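Putative uncharacterized protein (Thermotoga maritima, PDB 3CNL) binds GTP as a circularly permuted GTPase, and probably acts in a late step of 50S ribosomal subunit assembly. Local coordinates at residues E186-I191 with L230-V235; L215-K218 with P222-E225. All coordinates share one frame; numbering follows the deposited sequence.

Interaction 1. Residues E186-I191 with L230-V235; sequences ERAFEI and LFFTEV
Two helices of the all-helical C-terminal part, 182-196 and 224-236, pack here, with A188 and F189 facing F231 and F232. The segment axes make an angle of 43° and come no closer than 12.1 Å. The rings of F231 and F232 reach across this separation. F232 reaches furthest across. Its CG lies anti to the carbonyl carbon, chi1 -69°, and the ring extends so that CE1 sits 3.7 Å from A188 CB. F232 CZ also touches that methyl. The same CZ lies 4.1 Å from F189 N, with the backbone nitrogen at the edge of the F232 ring. Small A188 thus leaves room for a phenylalanine to come up against the helix backbone. The second contact is looser: F231 CE2 stands 4.5 Å from F189 CD1, at the edge of the F189 ring. F231 also places CD2 over the centre of the F232 ring, 3.6 Å above its plane. V235 CG2 lies over one face of the F231 ring, toward its rim. F205 and F206 of helix 202-212 meet F231 edge-to-face, so a third helix closes the cluster. R187 NH1 makes a salt bridge to E190 OE2 at 2.7 Å, and NH2 another to D163 of helix 162-170, away from the rings. The side-chain contacts between the segments are therefore apolar, F189 N being the one polar atom brought near.

Interaction 2. Residues L215-K218 with P222-E225; sequences LLKK and PDIE
The carboxylate of D223 has one face covered by the aliphatic part of K217, whose CG lies 3.4 Å from D223 CG and whose CD lies 3.4 Å from D223 OD2. The two side chains cross at about a right angle. D223 OD1 makes a weak hydrogen bond to R226 N, which places D223 as the N-cap of helix 224-236. The other flat group is the ring of P222. L216 CD2 sits over one face of it, 3.6 Å from P222 N. E207, A210 and R211 of helix 202-212 also touch this proline. The backbones join at a single beta bridge, L216 with P222. D223 N donates to L215 O at 2.9 Å in a nearly straight bond, 168°. P222 CA adds a CA-H...O contact to the same oxygen. With CG beside the backbone N (chi1 -58°), K217 lays CG and CD over the carboxylate, and the bends at chi3 and chi4 turn NZ toward the start of the helix. NZ stops 4.5 Å from D223 OD1, too far for a salt bridge. The ammonium group is met by a water instead, which accepts from K217 NZ and from I224 N and donates to P222 O. Replacing D223 by alanine removes the carboxylate; the R226 amide is then likely to lose its cap, and the K217 methylenes the flat group they cover. The loop between helices 202-212 and 224-236 is thus held by one backbone bond, a CA-H...O contact, side-chain packing and a water bridge. The lysine contributes contact through its methylenes, and its charge probably acts on the carboxylate only at a distance.

Both contacts use helix 224-236: interaction 2 sits at its start and interaction 1 further along. Along the chain, interaction 2 is nested within the loop that interaction 1 closes. Their centres are about 17 Å apart, yet they touch directly, L215 CD1 lying 3.8 Å from L230 CD2. Interaction 1 is buried, its centre about 15 Å from the centre of the chain; interaction 2 is at the surface, its centre about 29 Å out. Neither contact binds nucleotide. Interaction 1 is the nearer to the nucleotide: the F232 side chain is about 10 Å from that of N109, a GTP-binding residue, and about 14 Å from the bound GNP. Interaction 2 lies away from that pocket.

Interaction 1. Residues E186-I191 with L230-V235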
loop_
_atom_site.group_PDB
_atom_site.type_symbol
_atom_site.label_atom_id
_atom_site.label_comp_id
_atom_site.label_asym_id
_atom_site.label_seq_id
_atom_site.Cartn_x
_atom_site.Cartn_y
_atom_site.Cartn_z
ATOM N N GLU A 186 9.490 16.637 -5.032
ATOM C CA GLU A 186 8.755 17.479 -5.972
ATOM C C GLU A 186 7.722 16.699 -6.805
ATOM O O GLU A 186 6.571 17.150 -6.947
ATOM C CB GLU A 186 9.727 18.257 -6.850
ATOM C CG GLU A 186 10.557 19.239 -6.030
ATOM C CD GLU A 186 11.663 19.919 -6.808
ATOM O OE1 GLU A 186 12.090 20.999 -6.360
ATOM O OE2 GLU A 186 12.142 19.382 -7.830
ATOM N N ARG A 187 8.122 15.538 -7.336
ATOM C CA ARG A 187 7.227 14.636 -8.083
ATOM C C ARG A 187 6.020 14.229 -7.237
ATOM O O ARG A 187 4.881 14.273 -7.684
ATOM C CB ARG A 187 7.980 13.348 -8.438
ATOM C CG ARG A 187 7.739 12.738 -9.817
ATOM C CD ARG A 187 6.396 12.139 -10.131
ATOM N NE ARG A 187 5.608 13.062 -10.940
ATOM C CZ ARG A 187 4.507 12.778 -11.635
ATOM N NH1 ARG A 187 3.889 13.762 -12.272
ATOM N NH2 ARG A 187 4.006 11.550 -11.705
ATOM N N ALA A 188 6.293 13.770 -6.029
ATOM C CA ALA A 188 5.232 13.377 -5.091
ATOM C C ALA A 188 4.279 14.531 -4.821
ATOM O O ALA A 188 3.068 14.338 -4.801
ATOM C CB ALA A 188 5.839 12.890 -3.779
ATOM N N PHE A 189 4.819 15.721 -4.580
ATOM C CA PHE A 189 3.957 16.896 -4.375
ATOM C C PHE A 189 3.130 17.190 -5.642
ATOM O O PHE A 189 1.934 17.430 -5.556
ATOM C CB PHE A 189 4.764 18.141 -3.929
ATOM C CG PHE A 189 3.907 19.349 -3.699
ATOM C CD1 PHE A 189 3.013 19.384 -2.631
ATOM C CD2 PHE A 189 3.952 20.430 -4.569
ATOM C CE1 PHE A 189 2.180 20.501 -2.429
ATOM C CE2 PHE A 189 3.131 21.544 -4.373
ATOM C CZ PHE A 189 2.256 21.579 -3.304
ATOM N N GLU A 190 3.762 17.128 -6.811
ATOM C CA GLU A 190 3.056 17.324 -8.088
ATOM C C GLU A 190 1.858 16.364 -8.232
ATOM O O GLU A 190 0.747 16.773 -8.586
ATOM C CB GLU A 190 4.038 17.146 -9.255
ATOM C CG GLU A 190 3.445 17.346 -10.637
ATOM C CD GLU A 190 4.513 17.278 -11.717
ATOM O OE1 GLU A 190 4.799 18.328 -12.329
ATOM O OE2 GLU A 190 5.100 16.195 -11.932
ATOM N N ILE A 191 2.090 15.094 -7.938
ATOM C CA ILE A 191 1.035 14.077 -7.991
ATOM C C ILE A 191 -0.067 14.411 -7.007
ATOM O O ILE A 191 -1.253 14.401 -7.370
ATOM C CB ILE A 191 1.583 12.647 -7.727
ATOM C CG1 ILE A 191 2.569 12.239 -8.816
ATOM C CG2 ILE A 191 0.422 11.607 -7.633
ATOM C CD1 ILE A 191 3.454 11.072 -8.395
ATOM N N LEU A 230 6.426 14.979 7.851
ATOM C CA LEU A 230 5.094 15.053 8.441
ATOM C C LEU A 230 4.002 15.133 7.386
ATOM O O LEU A 230 2.955 14.498 7.526
ATOM C CB LEU A 230 5.022 16.255 9.378
ATOM C CG LEU A 230 3.743 16.674 10.116
ATOM C CD1 LEU A 230 3.103 15.555 10.933
ATOM C CD2 LEU A 230 4.090 17.867 11.022
ATOM N N PHE A 231 4.230 15.926 6.338
ATOM C CA PHE A 231 3.212 16.061 5.286
ATOM C C PHE A 231 2.911 14.701 4.662
ATOM O O PHE A 231 1.744 14.285 4.580
ATOM C CB PHE A 231 3.622 17.087 4.209
ATOM C CG PHE A 231 2.682 17.126 3.037
ATOM C CD1 PHE A 231 1.413 17.660 3.168
ATOM C CD2 PHE A 231 3.047 16.570 1.822
ATOM C CE1 PHE A 231 0.528 17.651 2.095
ATOM C CE2 PHE A 231 2.159 16.584 0.726
ATOM C CZ PHE A 231 0.922 17.115 0.871
ATOM N N PHE A 232 3.960 14.004 4.244
ATOM C CA PHE A 232 3.789 12.733 3.537
ATOM C C PHE A 232 3.305 11.615 4.434
ATOM O O PHE A 232 2.614 10.704 3.980
ATOM C CB PHE A 232 5.047 12.347 2.728
ATOM C CG PHE A 232 5.281 13.246 1.556
ATOM C CD1 PHE A 232 4.376 13.284 0.506
ATOM C CD2 PHE A 232 6.393 14.099 1.509
ATOM C CE1 PHE A 232 4.566 14.165 -0.575
ATOM C CE2 PHE A 232 6.586 14.966 0.434
ATOM C CZ PHE A 232 5.680 14.996 -0.605
ATOM N N THR A 233 3.608 11.724 5.719
ATOM C CA THR A 233 3.062 10.809 6.723
ATOM C C THR A 233 1.574 11.046 6.808
ATOM O O THR A 233 0.794 10.101 6.773
ATOM C CB THR A 233 3.725 11.034 8.089
ATOM O OG1 THR A 233 5.098 10.650 7.976
ATOM C CG2 THR A 233 3.051 10.192 9.182
ATOM N N GLU A 234 1.171 12.311 6.883
ATOM C CA GLU A 234 -0.236 12.654 6.838
ATOM C C GLU A 234 -0.964 12.238 5.546
ATOM O O GLU A 234 -2.084 11.722 5.601
ATOM C CB GLU A 234 -0.420 14.152 7.101
ATOM C CG GLU A 234 -0.230 14.503 8.577
ATOM C CD GLU A 234 -0.596 15.924 8.898
ATOM O OE1 GLU A 234 -0.643 16.252 10.101
ATOM O OE2 GLU A 234 -0.827 16.719 7.964
ATOM N N VAL A 235 -0.350 12.461 4.393
ATOM C CA VAL A 235 -0.934 11.998 3.112
ATOM C C VAL A 235 -1.172 10.473 3.114
ATOM O O VAL A 235 -2.246 9.992 2.709
ATOM C CB VAL A 235 -0.065 12.395 1.888
ATOM C CG1 VAL A 235 -0.574 11.714 0.637
ATOM C CG2 VAL A 235 -0.088 13.915 1.688
#

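Interaction 2. Residues L215-K218 with P222-E225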
loop_
_atom_site.group_PDB
_atom_site.type_symbol
_atom_site.label_atom_id
_atom_site.label_comp_id
_atom_site.label_asym_id
_atom_site.label_seq_id
_atom_site.Cartn_x
_atom_site.Cartn_y
_atom_site.Cartn_z
ATOM N N LEU A 215 7.053 24.056 12.793
ATOM C CA LEU A 215 8.294 23.342 12.527
ATOM C C LEU A 215 9.340 24.373 12.146
ATOM O O LEU A 215 9.355 24.889 11.021
ATOM C CB LEU A 215 8.108 22.271 11.428
ATOM C CG LEU A 215 6.920 21.294 11.541
ATOM C CD1 LEU A 215 6.743 20.446 10.277
ATOM C CD2 LEU A 215 7.018 20.383 12.773
ATOM N N LEU A 216 10.184 24.697 13.124
ATOM C CA LEU A 216 11.199 25.738 12.979
ATOM C C LEU A 216 12.508 25.175 13.439
ATOM O O LEU A 216 12.537 24.437 14.418
ATOM C CB LEU A 216 10.858 26.958 13.840
ATOM C CG LEU A 216 9.781 27.957 13.417
ATOM C CD1 LEU A 216 9.820 29.137 14.374
ATOM C CD2 LEU A 216 9.914 28.451 11.986
ATOM N N LYS A 217 13.572 25.501 12.706
ATOM C CA LYS A 217 14.927 25.129 13.067
ATOM C C LYS A 217 15.535 26.262 13.868
ATOM O O LYS A 217 14.844 27.214 14.260
ATOM C CB LYS A 217 15.821 24.913 11.827
ATOM C CG LYS A 217 15.373 23.879 10.827
ATOM C CD LYS A 217 16.501 22.891 10.495
ATOM C CE LYS A 217 17.584 23.469 9.605
ATOM N NZ LYS A 217 17.151 23.658 8.184
ATOM N N LYS A 218 16.841 26.154 14.092
ATOM C CA LYS A 218 17.642 27.220 14.686
ATOM C C LYS A 218 17.547 28.442 13.797
ATOM O O LYS A 218 17.499 28.333 12.564
ATOM C CB LYS A 218 19.112 26.798 14.782
ATOM C CG LYS A 218 19.357 25.439 15.418
ATOM C CD LYS A 218 19.287 25.503 16.936
ATOM C CE LYS A 218 20.652 25.645 17.574
ATOM N NZ LYS A 218 21.378 24.351 17.553
ATOM N N PRO A 222 11.875 27.963 9.043
ATOM C CA PRO A 222 10.998 26.811 8.765
ATOM C C PRO A 222 11.789 25.553 8.403
ATOM O O PRO A 222 12.667 25.602 7.538
ATOM C CB PRO A 222 10.141 27.299 7.586
ATOM C CG PRO A 222 10.021 28.777 7.825
ATOM C CD PRO A 222 11.397 29.182 8.360
ATOM N N ASP A 223 11.506 24.446 9.086
ATOM C CA ASP A 223 12.205 23.188 8.818
ATOM C C ASP A 223 11.482 22.408 7.713
ATOM O O ASP A 223 10.512 21.706 7.990
ATOM C CB ASP A 223 12.319 22.334 10.093
ATOM C CG ASP A 223 13.362 21.221 9.970
ATOM O OD1 ASP A 223 13.704 20.811 8.839
ATOM O OD2 ASP A 223 13.868 20.758 11.018
ATOM N N ILE A 224 11.972 22.531 6.476
ATOM C CA ILE A 224 11.357 21.868 5.313
ATOM C C ILE A 224 11.515 20.352 5.369
ATOM O O ILE A 224 10.598 19.625 5.025
ATOM C CB ILE A 224 11.896 22.406 3.955
ATOM C CG1 ILE A 224 11.897 23.943 3.924
ATOM C CG2 ILE A 224 11.108 21.807 2.769
ATOM C CD1 ILE A 224 10.563 24.617 4.165
ATOM N N GLU A 225 12.666 19.866 5.812
ATOM C CA GLU A 225 12.847 18.422 5.977
ATOM C C GLU A 225 11.758 17.765 6.848
ATOM O O GLU A 225 11.227 16.705 6.504
ATOM C CB GLU A 225 14.219 18.132 6.564
ATOM C CG GLU A 225 14.580 16.667 6.510
ATOM C CD GLU A 225 15.967 16.404 7.015
ATOM O OE1 GLU A 225 16.846 16.084 6.181
ATOM O OE2 GLU A 225 16.183 16.535 8.240
HETATM O O HOH W 1 14.795 23.890 6.471
#